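Local atomic coordinates of 1,4-dihydroxy-2-naphthoyl-CoA hydrolase (Prochlorococcus marinus, PDB entry 2HX5), a protein that probably hydrolyses 1,4-dihydroxy-2-naphthoyl-CoA to 1,4-dihydroxy-2-naphthoate and CoA, a step on the way to phylloquinone (vitamin K1). Residues N6-R11 with E39-S44; P63-P68 with H120-A125; T82-A87 with F106-Q111. One frame throughout, in Å; residues are numbered along the deposited sequence. Where two conformers were deposited one is given.

Contact 1: residues N6-R11 with E39-S44; sequences NWLLLR and EESLES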
loop_
_atom_site.group_PDB
_atom_site.type_symbol
_atom_site.label_atom_id
_atom_site.label_comp_id
_atom_site.label_asym_id
_atom_site.label_seq_id
_atom_site.Cartn_x
_atom_site.Cartn_y
_atom_site.Cartn_z
ATOM N N ASN A 6 -18.017 16.270 -15.609
ATOM C CA ASN A 6 -18.360 16.120 -14.219
ATOM C C ASN A 6 -17.848 14.785 -13.674
ATOM O O ASN A 6 -17.499 14.705 -12.475
ATOM C CB ASN A 6 -19.874 16.206 -14.003
ATOM C CG ASN A 6 -20.418 17.598 -14.184
ATOM O OD1 ASN A 6 -21.625 17.779 -14.323
ATOM N ND2 ASN A 6 -19.542 18.586 -14.177
ATOM N N TRP A 7 -17.800 13.743 -14.517
ATOM C CA TRP A 7 -17.290 12.466 -14.017
ATOM C C TRP A 7 -15.970 11.979 -14.648
ATOM O O TRP A 7 -15.403 10.991 -14.176
ATOM C CB TRP A 7 -18.335 11.341 -14.117
ATOM C CG TRP A 7 -18.800 10.980 -15.517
ATOM C CD1 TRP A 7 -18.203 10.073 -16.361
ATOM C CD2 TRP A 7 -19.947 11.448 -16.206
ATOM N NE1 TRP A 7 -18.888 9.966 -17.520
ATOM C CE2 TRP A 7 -19.970 10.813 -17.479
ATOM C CE3 TRP A 7 -20.948 12.368 -15.898
ATOM C CZ2 TRP A 7 -20.971 11.046 -18.411
ATOM C CZ3 TRP A 7 -21.932 12.583 -16.815
ATOM C CH2 TRP A 7 -21.937 11.947 -18.056
ATOM N N LEU A 8 -15.496 12.676 -15.686
ATOM C CA LEU A 8 -14.222 12.326 -16.373
ATOM C C LEU A 8 -13.044 13.220 -16.056
ATOM O O LEU A 8 -11.909 12.871 -16.381
ATOM C CB LEU A 8 -14.432 12.281 -17.890
ATOM C CG LEU A 8 -15.450 11.276 -18.428
ATOM C CD1 LEU A 8 -15.616 11.426 -19.975
ATOM C CD2 LEU A 8 -15.109 9.855 -18.084
ATOM N N LEU A 9 -13.312 14.377 -15.461
ATOM C CA LEU A 9 -12.271 15.300 -15.022
ATOM C C LEU A 9 -12.268 15.304 -13.519
ATOM O O LEU A 9 -13.224 15.789 -12.887
ATOM C CB LEU A 9 -12.479 16.732 -15.543
ATOM C CG LEU A 9 -12.518 16.904 -17.047
ATOM C CD1 LEU A 9 -12.701 18.411 -17.443
ATOM C CD2 LEU A 9 -11.239 16.361 -17.659
ATOM N N LEU A 10 -11.223 14.759 -12.931
ATOM C CA LEU A 10 -11.189 14.551 -11.516
ATOM C C LEU A 10 -9.902 15.173 -10.988
ATOM O O LEU A 10 -9.060 15.652 -11.758
ATOM C CB LEU A 10 -11.304 13.043 -11.201
ATOM C CG LEU A 10 -12.594 12.374 -11.749
ATOM C CD1 LEU A 10 -12.534 10.855 -11.666
ATOM C CD2 LEU A 10 -13.857 12.927 -11.030
ATOM N N ARG A 11 -9.768 15.248 -9.673
ATOM C CA ARG A 11 -8.642 15.895 -9.052
ATOM C C ARG A 11 -8.168 15.100 -7.852
ATOM O O ARG A 11 -8.968 14.486 -7.145
ATOM C CB ARG A 11 -9.026 17.290 -8.568
ATOM C CG ARG A 11 -7.940 18.006 -7.747
ATOM C CD ARG A 11 -8.422 19.434 -7.395
ATOM N NE ARG A 11 -7.449 20.212 -6.617
ATOM C CZ ARG A 11 -7.194 20.050 -5.316
ATOM N NH1 ARG A 11 -7.829 19.120 -4.595
ATOM N NH2 ARG A 11 -6.293 20.838 -4.724
ATOM N N GLU A 39 -13.363 4.303 -9.968
ATOM C CA GLU A 39 -14.466 4.153 -9.012
ATOM C C GLU A 39 -15.174 5.491 -8.804
ATOM O O GLU A 39 -16.400 5.561 -8.754
ATOM C CB GLU A 39 -13.929 3.620 -7.675
ATOM C CG GLU A 39 -13.302 2.251 -7.765
ATOM C CD GLU A 39 -12.613 1.841 -6.470
ATOM O OE1 GLU A 39 -13.341 1.577 -5.473
ATOM O OE2 GLU A 39 -11.360 1.803 -6.492
ATOM N N GLU A 40 -14.403 6.567 -8.604
ATOM C CA GLU A 40 -14.964 7.930 -8.440
ATOM C C GLU A 40 -15.799 8.359 -9.629
ATOM O O GLU A 40 -16.870 8.983 -9.475
ATOM C CB GLU A 40 -13.867 8.975 -8.196
ATOM C CG GLU A 40 -14.419 10.277 -7.763
ATOM C CD GLU A 40 -13.345 11.324 -7.502
ATOM O OE1 GLU A 40 -12.142 11.003 -7.555
ATOM O OE2 GLU A 40 -13.721 12.508 -7.281
ATOM N N SER A 41 -15.325 8.018 -10.818
ATOM C CA SER A 41 -16.075 8.331 -12.028
ATOM C C SER A 41 -17.428 7.645 -12.132
ATOM O O SER A 41 -18.431 8.244 -12.437
ATOM C CB SER A 41 -15.207 7.983 -13.233
ATOM O OG SER A 41 -15.849 8.394 -14.447
ATOM N N LEU A 42 -17.431 6.364 -11.778
ATOM C CA LEU A 42 -18.657 5.614 -11.803
ATOM C C LEU A 42 -19.645 6.207 -10.794
ATOM O O LEU A 42 -20.825 6.377 -11.121
ATOM C CB LEU A 42 -18.407 4.142 -11.470
ATOM C CG LEU A 42 -17.497 3.348 -12.442
ATOM C CD1 LEU A 42 -17.293 1.925 -11.849
ATOM C CD2 LEU A 42 -18.074 3.333 -13.845
ATOM N N GLU A 43 -19.144 6.533 -9.598
ATOM C CA GLU A 43 -19.944 7.176 -8.522
ATOM C C GLU A 43 -20.550 8.524 -8.984
ATOM O O GLU A 43 -21.735 8.800 -8.811
ATOM C CB GLU A 43 -19.000 7.368 -7.343
ATOM C CG GLU A 43 -19.444 8.032 -6.076
ATOM C CD GLU A 43 -18.240 7.990 -5.108
ATOM O OE1 GLU A 43 -17.373 8.914 -5.137
ATOM O OE2 GLU A 43 -18.128 6.927 -4.448
ATOM N N SER A 44 -19.695 9.346 -9.596
ATOM C CA SER A 44 -20.061 10.688 -10.089
ATOM C C SER A 44 -21.045 10.684 -11.256
ATOM O O SER A 44 -21.804 11.630 -11.438
ATOM C CB SER A 44 -18.792 11.420 -10.508
ATOM O OG SER A 44 -19.121 12.715 -10.978
HETATM O O HOH W 1 -12.184 14.776 -8.096
HETATM O O HOH W 2 -9.865 12.193 -6.522
#

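Contact 2: residues P63-P68 with H120-A125; sequences PEVALP and HLAINA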
loop_
_atom_site.group_PDB
_atom_site.type_symbol
_atom_site.label_atom_id
_atom_site.label_comp_id
_atom_site.label_asym_id
_atom_site.label_seq_id
_atom_site.Cartn_x
_atom_site.Cartn_y
_atom_site.Cartn_z
ATOM N N PRO A 63 -22.312 -8.873 -6.523
ATOM C CA PRO A 63 -22.437 -8.652 -7.942
ATOM C C PRO A 63 -22.032 -9.897 -8.768
ATOM O O PRO A 63 -21.027 -10.559 -8.466
ATOM C CB PRO A 63 -21.494 -7.486 -8.184
ATOM C CG PRO A 63 -21.487 -6.749 -6.874
ATOM C CD PRO A 63 -21.536 -7.830 -5.838
ATOM N N GLU A 64 -22.787 -10.155 -9.819
ATOM C CA GLU A 64 -22.650 -11.383 -10.566
ATOM C C GLU A 64 -21.510 -11.368 -11.574
ATOM O O GLU A 64 -21.012 -12.415 -11.930
ATOM C CB GLU A 64 -23.969 -11.685 -11.187
ATOM C CG GLU A 64 -24.937 -12.042 -9.992
ATOM C CD GLU A 64 -26.384 -11.655 -10.200
ATOM O OE1 GLU A 64 -26.674 -10.442 -10.283
ATOM O OE2 GLU A 64 -27.233 -12.567 -10.230
ATOM N N VAL A 65 -21.106 -10.173 -11.996
ATOM C CA VAL A 65 -20.073 -9.985 -13.056
ATOM C C VAL A 65 -18.836 -9.378 -12.419
ATOM O O VAL A 65 -18.970 -8.369 -11.696
ATOM C CB VAL A 65 -20.588 -9.065 -14.205
ATOM C CG1 VAL A 65 -19.493 -8.801 -15.219
ATOM C CG2 VAL A 65 -21.787 -9.718 -14.891
ATOM N N ALA A 66 -17.681 -10.033 -12.598
ATOM C CA ALA A 66 -16.385 -9.534 -12.161
ATOM C C ALA A 66 -15.776 -8.796 -13.356
ATOM O O ALA A 66 -16.066 -9.078 -14.492
ATOM C CB ALA A 66 -15.447 -10.682 -11.755
ATOM N N LEU A 67 -14.948 -7.799 -13.077
ATOM C CA LEU A 67 -14.293 -6.955 -14.110
ATOM C C LEU A 67 -12.764 -7.005 -13.911
ATOM O O LEU A 67 -12.102 -5.939 -13.694
ATOM C CB LEU A 67 -14.814 -5.526 -14.040
ATOM C CG LEU A 67 -16.298 -5.285 -14.224
ATOM C CD1 LEU A 67 -16.689 -3.854 -13.973
ATOM C CD2 LEU A 67 -16.738 -5.655 -15.642
ATOM N N PRO A 68 -12.181 -8.187 -13.956
ATOM C CA PRO A 68 -10.730 -8.276 -13.729
ATOM C C PRO A 68 -9.921 -7.469 -14.753
ATOM O O PRO A 68 -10.232 -7.392 -15.937
ATOM C CB PRO A 68 -10.410 -9.747 -13.912
ATOM C CG PRO A 68 -11.541 -10.283 -14.755
ATOM C CD PRO A 68 -12.738 -9.523 -14.242
ATOM N N HIS A 120 -9.988 -4.089 -18.853
ATOM C CA HIS A 120 -10.809 -5.010 -18.103
ATOM C C HIS A 120 -11.546 -5.979 -18.989
ATOM O O HIS A 120 -11.959 -5.599 -20.096
ATOM C CB HIS A 120 -11.902 -4.229 -17.349
ATOM C CG HIS A 120 -11.413 -3.221 -16.342
ATOM N ND1 HIS A 120 -11.478 -3.434 -14.973
ATOM C CD2 HIS A 120 -10.912 -1.967 -16.520
ATOM C CE1 HIS A 120 -10.978 -2.348 -14.368
ATOM N NE2 HIS A 120 -10.676 -1.439 -15.276
ATOM N N LEU A 121 -11.787 -7.177 -18.478
ATOM C CA LEU A 121 -12.635 -8.150 -19.133
ATOM C C LEU A 121 -13.808 -8.407 -18.190
ATOM O O LEU A 121 -13.591 -8.589 -16.969
ATOM C CB LEU A 121 -11.826 -9.440 -19.338
ATOM C CG LEU A 121 -12.296 -10.624 -20.139
ATOM C CD1 LEU A 121 -12.796 -10.199 -21.522
ATOM C CD2 LEU A 121 -11.088 -11.580 -20.255
ATOM N N ALA A 122 -15.008 -8.515 -18.758
ATOM C CA ALA A 122 -16.168 -8.941 -17.965
ATOM C C ALA A 122 -16.244 -10.471 -17.948
ATOM O O ALA A 122 -16.257 -11.094 -19.017
ATOM C CB ALA A 122 -17.486 -8.326 -18.485
ATOM N N ILE A 123 -16.280 -11.059 -16.750
ATOM C CA ILE A 123 -16.489 -12.492 -16.579
ATOM C C ILE A 123 -17.552 -12.732 -15.542
ATOM O O ILE A 123 -17.776 -11.929 -14.634
ATOM C CB ILE A 123 -15.198 -13.243 -16.193
ATOM C CG1 ILE A 123 -14.704 -12.816 -14.809
ATOM C CG2 ILE A 123 -14.149 -13.027 -17.290
ATOM C CD1 ILE A 123 -13.398 -13.522 -14.353
ATOM N N ASN A 124 -18.205 -13.878 -15.630
ATOM C CA ASN A 124 -19.132 -14.295 -14.582
ATOM C C ASN A 124 -18.275 -14.572 -13.362
ATOM O O ASN A 124 -17.295 -15.329 -13.441
ATOM C CB ASN A 124 -19.915 -15.509 -15.041
ATOM C CG ASN A 124 -20.848 -16.042 -13.970
ATOM O OD1 ASN A 124 -20.413 -16.693 -13.037
ATOM N ND2 ASN A 124 -22.118 -15.767 -14.096
ATOM N N ALA A 125 -18.644 -13.996 -12.221
ATOM C CA ALA A 125 -17.794 -14.122 -11.053
ATOM C C ALA A 125 -17.637 -15.560 -10.545
ATOM O O ALA A 125 -16.615 -15.879 -9.955
ATOM C CB ALA A 125 -18.301 -13.182 -9.897
#

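Contact 3: residues T82-A87 with F106-Q111; sequences TGDALA and FRCEEQ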
loop_
_atom_site.group_PDB
_atom_site.type_symbol
_atom_site.label_atom_id
_atom_site.label_comp_id
_atom_site.label_asym_id
_atom_site.label_seq_id
_atom_site.Cartn_x
_atom_site.Cartn_y
_atom_site.Cartn_z
ATOM N N THR A 82 5.037 15.308 -3.363
ATOM C CA THR A 82 4.062 15.459 -2.290
ATOM C C THR A 82 3.429 16.870 -2.320
ATOM O O THR A 82 4.121 17.898 -2.420
ATOM C CB THR A 82 4.623 15.026 -0.865
ATOM O OG1 THR A 82 3.965 15.757 0.171
ATOM C CG2 THR A 82 6.107 15.278 -0.732
ATOM N N GLY A 83 2.110 16.906 -2.235
ATOM C CA GLY A 83 1.366 18.129 -2.249
ATOM C C GLY A 83 1.005 18.602 -3.642
ATOM O O GLY A 83 0.258 19.568 -3.722
ATOM N N ASP A 84 1.504 17.972 -4.717
ATOM C CA ASP A 84 1.067 18.296 -6.090
ATOM C C ASP A 84 -0.433 18.085 -6.229
ATOM O O ASP A 84 -0.959 17.078 -5.760
ATOM C CB ASP A 84 1.773 17.477 -7.148
ATOM C CG ASP A 84 3.194 17.947 -7.474
ATOM O OD1 ASP A 84 3.621 19.059 -7.084
ATOM O OD2 ASP A 84 3.904 17.176 -8.151
ATOM N N ALA A 85 -1.116 19.068 -6.850
ATOM C CA ALA A 85 -2.495 18.956 -7.230
ATOM C C ALA A 85 -2.477 18.383 -8.640
ATOM O O ALA A 85 -1.942 19.024 -9.568
ATOM C CB ALA A 85 -3.158 20.354 -7.235
ATOM N N LEU A 86 -3.047 17.205 -8.818
ATOM C CA LEU A 86 -3.080 16.579 -10.119
ATOM C C LEU A 86 -4.483 16.622 -10.719
ATOM O O LEU A 86 -5.482 16.252 -10.055
ATOM C CB LEU A 86 -2.645 15.107 -10.038
ATOM C CG LEU A 86 -1.266 14.846 -9.452
ATOM C CD1 LEU A 86 -1.070 13.312 -9.432
ATOM C CD2 LEU A 86 -0.156 15.551 -10.196
ATOM N N ALA A 87 -4.558 17.039 -11.973
ATOM C CA ALA A 87 -5.789 17.062 -12.751
ATOM C C ALA A 87 -5.796 15.740 -13.512
ATOM O O ALA A 87 -4.809 15.440 -14.197
ATOM C CB ALA A 87 -5.760 18.277 -13.668
ATOM N N PHE A 106 -2.534 12.406 -16.292
ATOM C CA PHE A 106 -2.295 13.164 -15.061
ATOM C C PHE A 106 -1.547 14.409 -15.404
ATOM O O PHE A 106 -0.444 14.314 -15.999
ATOM C CB PHE A 106 -1.423 12.351 -14.116
ATOM C CG PHE A 106 -2.093 11.132 -13.571
ATOM C CD1 PHE A 106 -2.129 9.981 -14.326
ATOM C CD2 PHE A 106 -2.667 11.116 -12.285
ATOM C CE1 PHE A 106 -2.752 8.850 -13.850
ATOM C CE2 PHE A 106 -3.273 9.967 -11.782
ATOM C CZ PHE A 106 -3.332 8.830 -12.576
ATOM N N ARG A 107 -2.123 15.579 -15.097
ATOM C CA ARG A 107 -1.464 16.846 -15.373
ATOM C C ARG A 107 -1.134 17.541 -14.055
ATOM O O ARG A 107 -1.855 17.406 -13.077
ATOM C CB ARG A 107 -2.350 17.779 -16.217
ATOM C CG ARG A 107 -2.344 17.476 -17.704
ATOM C CD ARG A 107 -3.186 18.453 -18.543
ATOM N NE ARG A 107 -3.401 17.939 -19.906
ATOM C CZ ARG A 107 -2.657 18.224 -20.968
ATOM N NH1 ARG A 107 -1.650 19.092 -20.897
ATOM N NH2 ARG A 107 -2.962 17.663 -22.144
ATOM N N CYS A 108 -0.031 18.275 -14.030
ATOM C CA CYS A 108 0.306 19.120 -12.912
ATOM C C CYS A 108 0.856 20.380 -13.532
ATOM O O CYS A 108 1.734 20.304 -14.392
ATOM C CB CYS A 108 1.353 18.462 -12.073
ATOM S SG CYS A 108 1.759 19.394 -10.580
ATOM N N GLU A 109 0.298 21.510 -13.104
ATOM C CA GLU A 109 0.622 22.830 -13.662
ATOM C C GLU A 109 0.508 22.759 -15.182
ATOM O O GLU A 109 1.410 23.149 -15.916
ATOM C CB GLU A 109 2.001 23.257 -13.160
ATOM C CG GLU A 109 1.970 23.553 -11.650
ATOM C CD GLU A 109 3.346 23.753 -11.008
ATOM O OE1 GLU A 109 4.265 24.281 -11.679
ATOM O OE2 GLU A 109 3.502 23.380 -9.821
ATOM N N GLU A 110 -0.608 22.179 -15.629
ATOM C CA GLU A 110 -0.951 22.080 -17.055
ATOM C C GLU A 110 -0.098 21.157 -17.926
ATOM O O GLU A 110 -0.367 21.059 -19.104
ATOM C CB GLU A 110 -0.926 23.484 -17.711
ATOM C CG GLU A 110 -1.713 24.549 -16.980
ATOM C CD GLU A 110 -3.180 24.219 -16.903
ATOM O OE1 GLU A 110 -3.642 23.343 -17.671
ATOM O OE2 GLU A 110 -3.878 24.844 -16.075
ATOM N N GLN A 111 0.910 20.492 -17.370
ATOM C CA GLN A 111 1.801 19.659 -18.149
ATOM C C GLN A 111 1.521 18.189 -17.823
ATOM O O GLN A 111 1.218 17.885 -16.703
ATOM C CB GLN A 111 3.215 19.990 -17.788
ATOM C CG GLN A 111 3.575 21.443 -18.207
ATOM C CD GLN A 111 5.066 21.659 -18.320
ATOM O OE1 GLN A 111 5.678 22.349 -17.487
ATOM N NE2 GLN A 111 5.671 21.068 -19.362
HETATM O O HOH W 3 2.611 21.896 -7.211
HETATM O O HOH W 4 -1.142 21.838 -10.746
#

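Contact 1: residues N6-R11 with E39-S44
Two serine hydroxyls, one helical turn apart on helix 29-45, bind two carbonyls of the short helix 5-8. Ser41 OG donates to Trp7 O at 2.6 Å and Ser44 OG to Asn6 O at 3.0 Å. Both OG atoms stand anti to their own backbone N (chi1 -174° for Ser41), and both come in from above the carbonyl plane, 47° out of it for Ser41. Helix 5-8 ends here, Leu9 already having left helical geometry, and two of its last carbonyls are thus taken up by side chains. Ser41 OG also lies at the edge of the Trp7 ring, near its plane, 3.5 Å from CD1, and has a further hydrogen bond from Trp140 of helix 135-143. Trp7 CB packs 3.6 Å from Ser44 CB, while its CG takes the crowded position between backbone N and carbonyl carbon (chi1 63°); the buried indole then leads away from residues 39-44 to meet Tyr45 edge-to-face, with NE1 bonded to Ser144. In hot-dog thioesterases a long central helix is wrapped by an antiparallel sheet, and here strand 9-13, outermost in the sheet within this chain, and the turn of helix before it meet that helix. Toward Arg11 the fit loosens and water enters. Leu10 and Glu40 meet tip to tip, Leu10 CD2 lying 3.8 Å from Glu40 OE2. The Glu40 chain, extended beyond CG, also reaches the strand backbone through two waters: one accepts from Arg11 N and donates to OE2, the other donates to Arg11 O and, at 2.8 Å, to OE1.

Contact 2: residues P63-P68 with H120-A125
Residues 63-68 and 120-125 run antiparallel as an irregular ladder, their end-to-end directions 136° apart. Ala66 and Ile123 form a hydrogen-bonded pair: Ala66 N donates to Ile123 O at 2.8 Å, nearly along the C=O axis, and Ile123 N returns a bond in the carbonyl plane of Ala66 O. Val65 and Asn124 make the adjoining non-hydrogen-bonded pair. Outside these bridges Ala125 N gives Glu64 O an almost straight bond (174° at the hydrogen), and Leu121 N donates to Pro68 O at 3.0 Å. Several CA-H...O contacts fill in between, such as Leu67 CA to Leu121 O. Pro68, whose nitrogen carries no hydrogen, offers that same oxygen only its ring, with CD 3.0 Å from Leu121 O. A side chain adds a further link: His120 ND1, which carries the hydrogen here, donates to Leu67 O at 2.9 Å, the oxygen lying close to the imidazole plane while the donor stands above the carbonyl plane. Ala66 and Ile123 share one face of the ladder. Ile123 CG1 sits in the crowded position between backbone N and carbonyl carbon (chi1 66°), placing it 3.8 Å from Ala66 CB; with chi2 extended, CD1 reaches Pro68 CG, the two side chains crossing obliquely. Ala122 CB touches Val65 CG1 and Leu67 CD2. Ala66, Leu67 and Pro68 border a bound 2-ethoxyethanol, probably from the crystallisation liquor. The ladder joins strand 65-76, outermost in the sheet within this chain, to strand 111-124; Val65 and Leu67 pack on Pro134, and the His120 ring stacks on Phe100 of strand 99-108 and meets Trp38 of helix 29-45.

Contact 3: residues T82-A87 with F106-Q111
Leu86 spreads its two methyls between two residues of the opposing strand. With CG anti to the carbonyl carbon (chi1 -57°) and chi2 extended, CD1 crosses obliquely to Phe106 CD2 at 3.9 Å, while CD2 rests 3.8 Å from Cys108 CB. Phe106 has a similar first torsion and carries its ring on toward helix 29-45, where Leu30, Trp33 and Cys34 receive it. Cys108 is turned the other way, SG anti to the backbone N (chi1 -176°), so that the sulphur lies against the Asp84 carboxylate, 3.7 Å from CG. That carboxylate is well held: OD2 accepts from His81 N and forms a salt bridge with Arg57 of the second subunit, while a water bridges OD1 to Glu109 OE2. The intervening water and the neighbouring arginine probably ease the repulsion between the two acids. A second water links Ala85 O to Glu109 N, carrying the strand connection past the last direct backbone pair. That pair is Ala87 with Arg107, hydrogen-bonded in both directions, Arg107 N to Ala87 O measuring 2.8 Å and both donors lying in the carbonyl planes. Arg107 runs extended from CG to NE, which has a salt bridge to Glu105; NH1 donates to Glu110 O at 3.0 Å, the oxygen lying in the guanidinium plane. Glu110 belongs to the type I' turn Cys108-Gln111, closed by bonds between Cys108 and Gln111 in both directions. Two hairpins thus follow in series, strand 85-96 with 99-108 and then, through this tight turn, 99-108 with 111-124: the antiparallel meander of the hot-dog fold.

How the contacts relate
All three contacts reach the one antiparallel sheet, ordered 9-13, 85-96, 99-108, 111-124, 65-76. Contact 1 touches its first strand and helix 29-45, contact 3 pairs the second with the third, and contact 2 the fourth with the last. Contact 1 closes first along the chain; contact 3 then falls wholly between the two segments of contact 2. Contacts 1 and 3, with centres 17 Å apart, touch where Arg11 CG packs 3.8 Å from Leu86 O, and both meet the second subunit. Contacts 2 and 3 lie on opposite sides of the chain's centre, centres 32 Å apart, and thus pair strands at far-apart places in the sheet, while contact 1 is where the sheet's first strand meets the central helix.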